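L-asparaginase I (Vibrio cholerae, PDB 2OCD) probably catalyses the hydrolysis of L-asparagine to L-aspartate and ammonium, working in the cytoplasm as a homotetramer. Local coordinates at residues A66-I71 with A98-F103; T209-G214 with Y312-N317. All blocks are in the same frame, centred on the assembly; numbering follows the deposited sequence.

Interaction 1 (66-71 with 98-103) pairs helices 65-78 and 94-104 of the N-terminal asparaginase region, which carries the eight-stranded mixed sheet. Interaction 2 (209-214 with 312-317) lies in the C-terminal region, where the chain entering the first strand of the four-stranded parallel sheet meets the C-terminal part of helix 303-315. Along the chain the two come in series: the first closes well before the second opens. Their centres are nevertheless only about 13 Å apart, and they touch directly, Phe103 CB lying 3.6 Å from Tyr312 CB. Helix 94-104 thus packs against helix 303-315 across the two regions, joining a buried contact to a surface one.

Interaction 1: residues A66-I71 with A98-F103; sequences ADWQLI and ASALSF
The methyl group of Ala100 sits over one face of the Trp68 indole. Ala100 CB is 3.5 Å from the centroid of the six-membered ring and 17° off the ring normal, which meets the definition of a CH-pi interaction. Its position is displaced toward the rim: the nearest ring atoms include Trp68 CE3, 3.4 Å from Ala100 CB, at the benzo side of the fused bond. Trp68 has CG anti to its own carbonyl carbon (chi1 -67°), an arrangement that carries the indole from helix 65-78 across to the other helix and presents a face to the methyl.

One turn on from Trp68, Ile71 meets Leu101, the residue next to Ala100, with Ile71 CG2 4.2 Å from Leu101 CD1. The two side chains cross at about a right angle and touch through this one pair of methyls. The other branch of Leu101 turns to the backbone: Leu101 CD2 lies 3.9 Å from Trp68 O. No hydrogen bond links the segments, and all four touching residues are buried, consistent with apolar packing.

The axes of the two six-residue helical segments approach to 10.2 Å and cross at -60°. Such a separation is bridged by the large indole meeting a small alanine. Helix 65-78 also packs through Ile71 on Tyr54 and Met58 of strand 48-58, outermost in the N-terminal sheet within this chain, while Ser99 and Phe103 of helix 94-104 touch Ala308 of helix 303-315. Trp68 reaches Pro220 of the second subunit, placing this helix pair between that strand, the C-terminal region and a subunit interface.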
ATOM      1  N   ALA B  66      30.773  16.849 -18.196  1.00 15.46           N
ATOM      2  CA  ALA B  66      31.630  16.225 -19.233  1.00 15.57           C
ATOM      3  C   ALA B  66      31.208  14.768 -19.534  1.00 15.80           C
ATOM      4  O   ALA B  66      31.065  14.377 -20.688  1.00 15.63           O
ATOM      5  CB  ALA B  66      33.115  16.311 -18.873  1.00 14.44           C
ATOM      6  N   ASP B  67      30.949  13.984 -18.481  1.00 16.49           N
ATOM      7  CA  ASP B  67      30.488  12.599 -18.653  1.00 15.77           C
ATOM      8  C   ASP B  67      29.102  12.510 -19.325  1.00 15.37           C
ATOM      9  O   ASP B  67      28.832  11.587 -20.099  1.00 16.11           O
ATOM     10  CB  ASP B  67      30.504  11.881 -17.312  1.00 15.60           C
ATOM     11  CG  ASP B  67      31.923  11.704 -16.758  1.00 16.72           C
ATOM     12  OD1 ASP B  67      32.743  11.019 -17.448  1.00 15.60           O
ATOM     13  OD2 ASP B  67      32.215  12.244 -15.646  1.00 13.70           O
ATOM     14  N   TRP B  68      28.222  13.456 -19.021  1.00 14.05           N
ATOM     15  CA  TRP B  68      26.942  13.506 -19.648  1.00 13.14           C
ATOM     16  C   TRP B  68      27.104  13.700 -21.181  1.00 13.74           C
ATOM     17  O   TRP B  68      26.434  13.044 -21.978  1.00 14.04           O
ATOM     18  CB  TRP B  68      26.178  14.691 -19.086  1.00 13.72           C
ATOM     19  CG  TRP B  68      25.786  14.593 -17.634  1.00 12.81           C
ATOM     20  CD1 TRP B  68      25.811  13.480 -16.865  1.00 13.81           C
ATOM     21  CD2 TRP B  68      25.241  15.632 -16.820  1.00 10.87           C
ATOM     22  NE1 TRP B  68      25.330  13.754 -15.608  1.00 13.63           N
ATOM     23  CE2 TRP B  68      24.992  15.077 -15.540  1.00 12.54           C
ATOM     24  CE3 TRP B  68      24.960  16.988 -17.027  1.00 13.61           C
ATOM     25  CZ2 TRP B  68      24.464  15.831 -14.462  1.00 11.54           C
ATOM     26  CZ3 TRP B  68      24.428  17.745 -15.937  1.00 13.27           C
ATOM     27  CH2 TRP B  68      24.183  17.150 -14.693  1.00 12.50           C
ATOM     28  N   GLN B  69      27.990  14.625 -21.578  1.00 13.28           N
ATOM     29  CA  GLN B  69      28.257  14.943 -22.977  1.00 12.28           C
ATOM     30  C   GLN B  69      28.721  13.704 -23.705  1.00 12.09           C
ATOM     31  O   GLN B  69      28.217  13.418 -24.808  1.00 12.02           O
ATOM     32  CB  GLN B  69      29.358  16.017 -23.070  1.00 13.07           C
ATOM     33  CG  GLN B  69      29.511  16.719 -24.409  1.00 12.69           C
ATOM     34  CD  GLN B  69      28.246  17.493 -24.817  1.00 14.77           C
ATOM     35  OE1 GLN B  69      27.676  18.284 -24.032  1.00 17.93           O
ATOM     36  NE2 GLN B  69      27.793  17.244 -26.025  1.00 12.39           N
ATOM     37  N   LEU B  70      29.686  12.989 -23.094  1.00 11.98           N
ATOM     38  CA  LEU B  70      30.202  11.693 -23.587  1.00 11.44           C
ATOM     39  C   LEU B  70      29.041  10.742 -23.867  1.00 12.08           C
ATOM     40  O   LEU B  70      28.933  10.234 -24.996  1.00 13.53           O
ATOM     41  CB  LEU B  70      31.161  11.047 -22.578  1.00 11.26           C
ATOM     42  CG  LEU B  70      32.410  11.874 -22.154  1.00 13.56           C
ATOM     43  CD1 LEU B  70      33.528  11.115 -21.298  1.00  6.61           C
ATOM     44  CD2 LEU B  70      33.032  12.590 -23.398  1.00 10.68           C
ATOM     45  N   ILE B  71      28.136  10.547 -22.888  1.00 10.83           N
ATOM     46  CA  ILE B  71      27.005   9.658 -23.095  1.00 10.43           C
ATOM     47  C   ILE B  71      26.094  10.170 -24.273  1.00 10.94           C
ATOM     48  O   ILE B  71      25.744   9.424 -25.213  1.00  9.64           O
ATOM     49  CB  ILE B  71      26.201   9.464 -21.796  1.00 10.37           C
ATOM     50  CG1 ILE B  71      27.102   8.967 -20.639  1.00 10.77           C
ATOM     51  CG2 ILE B  71      25.106   8.464 -22.001  1.00  9.14           C
ATOM     52  CD1 ILE B  71      26.404   9.011 -19.265  1.00  7.46           C
ATOM     53  N   ALA B  98      19.759  11.008 -16.069  1.00 11.44           N
ATOM     54  CA  ALA B  98      18.595  10.753 -16.939  1.00 11.80           C
ATOM     55  C   ALA B  98      17.947  12.094 -17.224  1.00 12.32           C
ATOM     56  O   ALA B  98      17.459  12.367 -18.328  1.00 13.10           O
ATOM     57  CB  ALA B  98      17.624   9.830 -16.265  1.00 11.26           C
ATOM     58  N   SER B  99      17.989  12.940 -16.207  1.00 12.18           N
ATOM     59  CA  SER B  99      17.510  14.273 -16.293  1.00 12.57           C
ATOM     60  C   SER B  99      18.265  15.134 -17.299  1.00 12.40           C
ATOM     61  O   SER B  99      17.655  15.778 -18.181  1.00 12.48           O
ATOM     62  CB  SER B  99      17.594  14.901 -14.915  1.00 12.81           C
ATOM     63  OG  SER B  99      16.565  14.380 -14.080  1.00 15.28           O
ATOM     64  N   ALA B 100      19.572  15.217 -17.092  1.00 11.86           N
ATOM     65  CA  ALA B 100      20.488  15.940 -17.989  1.00 11.48           C
ATOM     66  C   ALA B 100      20.195  15.632 -19.446  1.00 11.47           C
ATOM     67  O   ALA B 100      20.007  16.558 -20.255  1.00 11.05           O
ATOM     68  CB  ALA B 100      21.936  15.573 -17.678  1.00 10.16           C
ATOM     69  N   LEU B 101      20.165  14.325 -19.761  1.00 11.28           N
ATOM     70  CA  LEU B 101      19.968  13.863 -21.117  1.00 11.37           C
ATOM     71  C   LEU B 101      18.603  14.249 -21.669  1.00 11.95           C
ATOM     72  O   LEU B 101      18.480  14.412 -22.896  1.00 13.16           O
ATOM     73  CB  LEU B 101      20.137  12.343 -21.234  1.00 11.72           C
ATOM     74  CG  LEU B 101      21.551  11.816 -20.882  1.00 13.51           C
ATOM     75  CD1 LEU B 101      21.577  10.301 -20.725  1.00  9.00           C
ATOM     76  CD2 LEU B 101      22.634  12.310 -21.911  1.00 11.45           C
ATOM     77  N   SER B 102      17.570  14.341 -20.811  1.00 11.54           N
ATOM     78  CA  SER B 102      16.249  14.701 -21.297  1.00 10.81           C
ATOM     79  C   SER B 102      16.319  16.070 -21.956  1.00 10.85           C
ATOM     80  O   SER B 102      15.768  16.240 -23.050  1.00  9.56           O
ATOM     81  CB  SER B 102      15.183  14.671 -20.222  1.00 10.61           C
ATOM     82  OG  SER B 102      15.238  15.797 -19.387  1.00  8.59           O
ATOM     83  N   PHE B 103      17.037  17.015 -21.345  1.00 10.92           N
ATOM     84  CA  PHE B 103      17.166  18.360 -21.949  1.00 11.67           C
ATOM     85  C   PHE B 103      18.150  18.433 -23.121  1.00 14.23           C
ATOM     86  O   PHE B 103      17.872  19.126 -24.116  1.00 14.33           O
ATOM     87  CB  PHE B 103      17.469  19.408 -20.898  1.00 10.22           C
ATOM     88  CG  PHE B 103      16.421  19.466 -19.892  1.00 10.29           C
ATOM     89  CD1 PHE B 103      15.187  19.997 -20.224  1.00  7.41           C
ATOM     90  CD2 PHE B 103      16.598  18.867 -18.645  1.00 11.24           C
ATOM     91  CE1 PHE B 103      14.176  20.028 -19.338  1.00  9.44           C
ATOM     92  CE2 PHE B 103      15.580  18.882 -17.726  1.00 11.11           C
ATOM     93  CZ  PHE B 103      14.338  19.455 -18.076  1.00 10.81           C
TER

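Interaction 2: residues T209-G214 with Y312-N317; sequences TPQPIG and YLLSQN
The C-terminal part of helix 303-315 meets the loop leading into strand 213-217, and the hydroxyl of Ser315 takes all three hydrogen bonds between the two segments. Ser315 OG accepts a hydrogen bond from Thr209 N at 3.0 Å, the shortest of the three, with an N-H...O angle of 163° that makes it nearly straight. The Thr209 hydroxyl gives a longer bond, OG1 to Ser315 OG, at 3.2 Å. Thr209 OG1 stands between its backbone N and carbonyl carbon (chi1 64°), which brings hydroxyl and amide to the same serine oxygen.

Gln211 shares that oxygen with them through a bond that is longer again and more bent, its NE2 lying 3.3 Å from Ser315 OG; the serine oxygen is tilted 22° out of the glutamine amide plane. The same NE2 makes a weak bond back to Thr209 O. Ser315 OG can in turn direct its own proton to His311 O, one turn back in its helix, which helps to fix the hydroxyl's rotation.

Strand 213-217 is, within this chain, an outermost strand of the four-stranded parallel sheet; helix 303-315 packs beside it, Ile213 touching Leu307, Leu310 and His311, while Ile213 O is hydrogen-bonded to Tyr219 OH of the second subunit. Just before the strand, Pro212 centres an inverse gamma turn.

Gln211 is bent at chi2, and its chain passes obliquely over the base of Leu314, bringing Gln211 CD to 3.8 Å from Leu314 CB. Its OE1 is held elsewhere, by Asn236 ND2, so the two ends of the amide link the C-terminal part of the helix to the approach to strand 237-242.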
ATOM      1  N   THR B 209      27.848  21.971 -20.278  1.00 21.61           N
ATOM      2  CA  THR B 209      29.086  22.213 -19.542  1.00 20.93           C
ATOM      3  C   THR B 209      28.731  22.629 -18.094  1.00 20.49           C
ATOM      4  O   THR B 209      27.639  23.178 -17.878  1.00 20.53           O
ATOM      5  CB  THR B 209      29.854  23.409 -20.102  1.00 21.07           C
ATOM      6  OG1 THR B 209      29.046  24.560 -19.909  1.00 21.68           O
ATOM      7  CG2 THR B 209      30.198  23.274 -21.587  1.00 20.52           C
ATOM      8  N   PRO B 210      29.680  22.441 -17.126  1.00 19.29           N
ATOM      9  CA  PRO B 210      29.448  22.675 -15.706  1.00 18.75           C
ATOM     10  C   PRO B 210      29.108  24.103 -15.427  1.00 17.78           C
ATOM     11  O   PRO B 210      29.656  24.979 -16.055  1.00 18.33           O
ATOM     12  CB  PRO B 210      30.806  22.366 -15.062  1.00 18.67           C
ATOM     13  CG  PRO B 210      31.527  21.500 -16.047  1.00 17.99           C
ATOM     14  CD  PRO B 210      31.076  22.017 -17.369  1.00 19.02           C
ATOM     15  N   GLN B 211      28.241  24.330 -14.463  1.00 16.73           N
ATOM     16  CA  GLN B 211      27.798  25.661 -14.135  1.00 16.00           C
ATOM     17  C   GLN B 211      27.846  25.777 -12.644  1.00 15.23           C
ATOM     18  O   GLN B 211      27.474  24.832 -11.948  1.00 14.84           O
ATOM     19  CB  GLN B 211      26.360  25.905 -14.588  1.00 15.90           C
ATOM     20  CG  GLN B 211      26.128  25.727 -16.076  1.00 17.77           C
ATOM     21  CD  GLN B 211      26.776  26.824 -16.915  1.00 19.09           C
ATOM     22  OE1 GLN B 211      26.952  27.977 -16.443  1.00 19.56           O
ATOM     23  NE2 GLN B 211      27.158  26.475 -18.146  1.00 14.10           N
ATOM     24  N   PRO B 212      28.309  26.938 -12.148  1.00 14.70           N
ATOM     25  CA  PRO B 212      28.383  27.196 -10.730  1.00 14.33           C
ATOM     26  C   PRO B 212      26.992  27.518 -10.184  1.00 14.34           C
ATOM     27  O   PRO B 212      26.640  28.671 -10.035  1.00 14.11           O
ATOM     28  CB  PRO B 212      29.341  28.387 -10.653  1.00 14.46           C
ATOM     29  CG  PRO B 212      29.097  29.130 -11.941  1.00 13.57           C
ATOM     30  CD  PRO B 212      28.815  28.078 -12.943  1.00 14.16           C
ATOM     31  N   ILE B 213      26.217  26.470  -9.909  1.00 14.51           N
ATOM     32  CA  ILE B 213      24.858  26.595  -9.430  1.00 14.30           C
ATOM     33  C   ILE B 213      24.894  26.420  -7.931  1.00 14.21           C
ATOM     34  O   ILE B 213      25.363  25.402  -7.449  1.00 13.85           O
ATOM     35  CB  ILE B 213      23.971  25.513 -10.078  1.00 14.64           C
ATOM     36  CG1 ILE B 213      23.928  25.725 -11.604  1.00 15.39           C
ATOM     37  CG2 ILE B 213      22.540  25.533  -9.514  1.00 14.11           C
ATOM     38  CD1 ILE B 213      23.373  24.539 -12.376  1.00 14.45           C
ATOM     39  N   GLY B 214      24.406  27.413  -7.197  1.00 14.27           N
ATOM     40  CA  GLY B 214      24.227  27.294  -5.746  1.00 13.99           C
ATOM     41  C   GLY B 214      22.905  26.643  -5.409  1.00 13.88           C
ATOM     42  O   GLY B 214      21.957  26.740  -6.173  1.00 14.21           O
ATOM     43  N   TYR B 312      21.424  22.834 -18.945  1.00 14.76           N
ATOM     44  CA  TYR B 312      21.038  22.881 -20.355  1.00 14.68           C
ATOM     45  C   TYR B 312      21.040  24.317 -20.811  1.00 14.90           C
ATOM     46  O   TYR B 312      21.843  24.654 -21.672  1.00 14.67           O
ATOM     47  CB  TYR B 312      19.665  22.261 -20.571  1.00 14.41           C
ATOM     48  CG  TYR B 312      19.036  22.611 -21.876  1.00 14.42           C
ATOM     49  CD1 TYR B 312      19.652  22.299 -23.058  1.00 14.17           C
ATOM     50  CD2 TYR B 312      17.806  23.231 -21.933  1.00 14.47           C
ATOM     51  CE1 TYR B 312      19.081  22.622 -24.285  1.00 14.06           C
ATOM     52  CE2 TYR B 312      17.221  23.557 -23.162  1.00 13.92           C
ATOM     53  CZ  TYR B 312      17.870  23.245 -24.333  1.00 14.09           C
ATOM     54  OH  TYR B 312      17.298  23.543 -25.566  1.00 17.14           O
ATOM     55  N   LEU B 313      20.192  25.150 -20.199  1.00 14.86           N
ATOM     56  CA  LEU B 313      19.958  26.520 -20.667  1.00 15.61           C
ATOM     57  C   LEU B 313      21.141  27.469 -20.479  1.00 17.01           C
ATOM     58  O   LEU B 313      21.475  28.276 -21.378  1.00 17.25           O
ATOM     59  CB  LEU B 313      18.747  27.139 -19.969  1.00 15.23           C
ATOM     60  CG  LEU B 313      17.387  26.538 -20.319  1.00 13.20           C
ATOM     61  CD1 LEU B 313      16.439  26.962 -19.223  1.00 10.10           C
ATOM     62  CD2 LEU B 313      16.851  26.950 -21.744  1.00 10.27           C
ATOM     63  N   LEU B 314      21.777  27.394 -19.319  1.00 17.96           N
ATOM     64  CA  LEU B 314      22.900  28.274 -19.066  1.00 18.85           C
ATOM     65  C   LEU B 314      24.080  27.909 -19.976  1.00 19.63           C
ATOM     66  O   LEU B 314      25.016  28.713 -20.098  1.00 19.58           O
ATOM     67  CB  LEU B 314      23.318  28.207 -17.591  1.00 19.37           C
ATOM     68  CG  LEU B 314      22.387  28.904 -16.594  1.00 18.72           C
ATOM     69  CD1 LEU B 314      22.580  28.318 -15.179  1.00 20.47           C
ATOM     70  CD2 LEU B 314      22.597  30.445 -16.579  1.00 16.12           C
ATOM     71  N   SER B 315      24.048  26.709 -20.593  1.00 19.90           N
ATOM     72  CA  SER B 315      25.165  26.211 -21.466  1.00 20.32           C
ATOM     73  C   SER B 315      24.969  26.568 -22.921  1.00 20.86           C
ATOM     74  O   SER B 315      25.871  26.458 -23.701  1.00 21.40           O
ATOM     75  CB  SER B 315      25.337  24.669 -21.389  1.00 20.25           C
ATOM     76  OG  SER B 315      25.874  24.203 -20.151  1.00 20.18           O
ATOM     77  N   GLN B 316      23.771  26.936 -23.305  1.00 22.72           N
ATOM     78  CA  GLN B 316      23.556  27.510 -24.626  1.00 24.55           C
ATOM     79  C   GLN B 316      23.939  28.951 -24.497  1.00 25.15           C
ATOM     80  O   GLN B 316      24.200  29.423 -23.398  1.00 27.18           O
ATOM     81  CB  GLN B 316      22.098  27.328 -25.071  1.00 24.95           C
ATOM     82  CG  GLN B 316      21.896  25.933 -25.757  1.00 26.50           C
ATOM     83  CD  GLN B 316      21.783  24.810 -24.774  1.00 27.70           C
ATOM     84  OE1 GLN B 316      22.561  23.824 -24.764  1.00 24.11           O
ATOM     85  NE2 GLN B 316      20.784  24.950 -23.908  1.00 31.17           N
ATOM     86  N   ASN B 317      24.017  29.690 -25.568  1.00 25.52           N
ATOM     87  CA  ASN B 317      24.441  31.080 -25.382  1.00 25.89           C
ATOM     88  C   ASN B 317      23.249  32.009 -25.485  1.00 24.59           C
ATOM     89  O   ASN B 317      23.147  32.863 -26.380  1.00 25.48           O
ATOM     90  CB  ASN B 317      25.657  31.451 -26.253  1.00 26.76           C
ATOM     91  CG  ASN B 317      26.980  30.946 -25.624  1.00 30.21           C
ATOM     92  OD1 ASN B 317      27.391  29.780 -25.826  1.00 33.47           O
ATOM     93  ND2 ASN B 317      27.611  31.802 -24.808  1.00 33.01           N
TER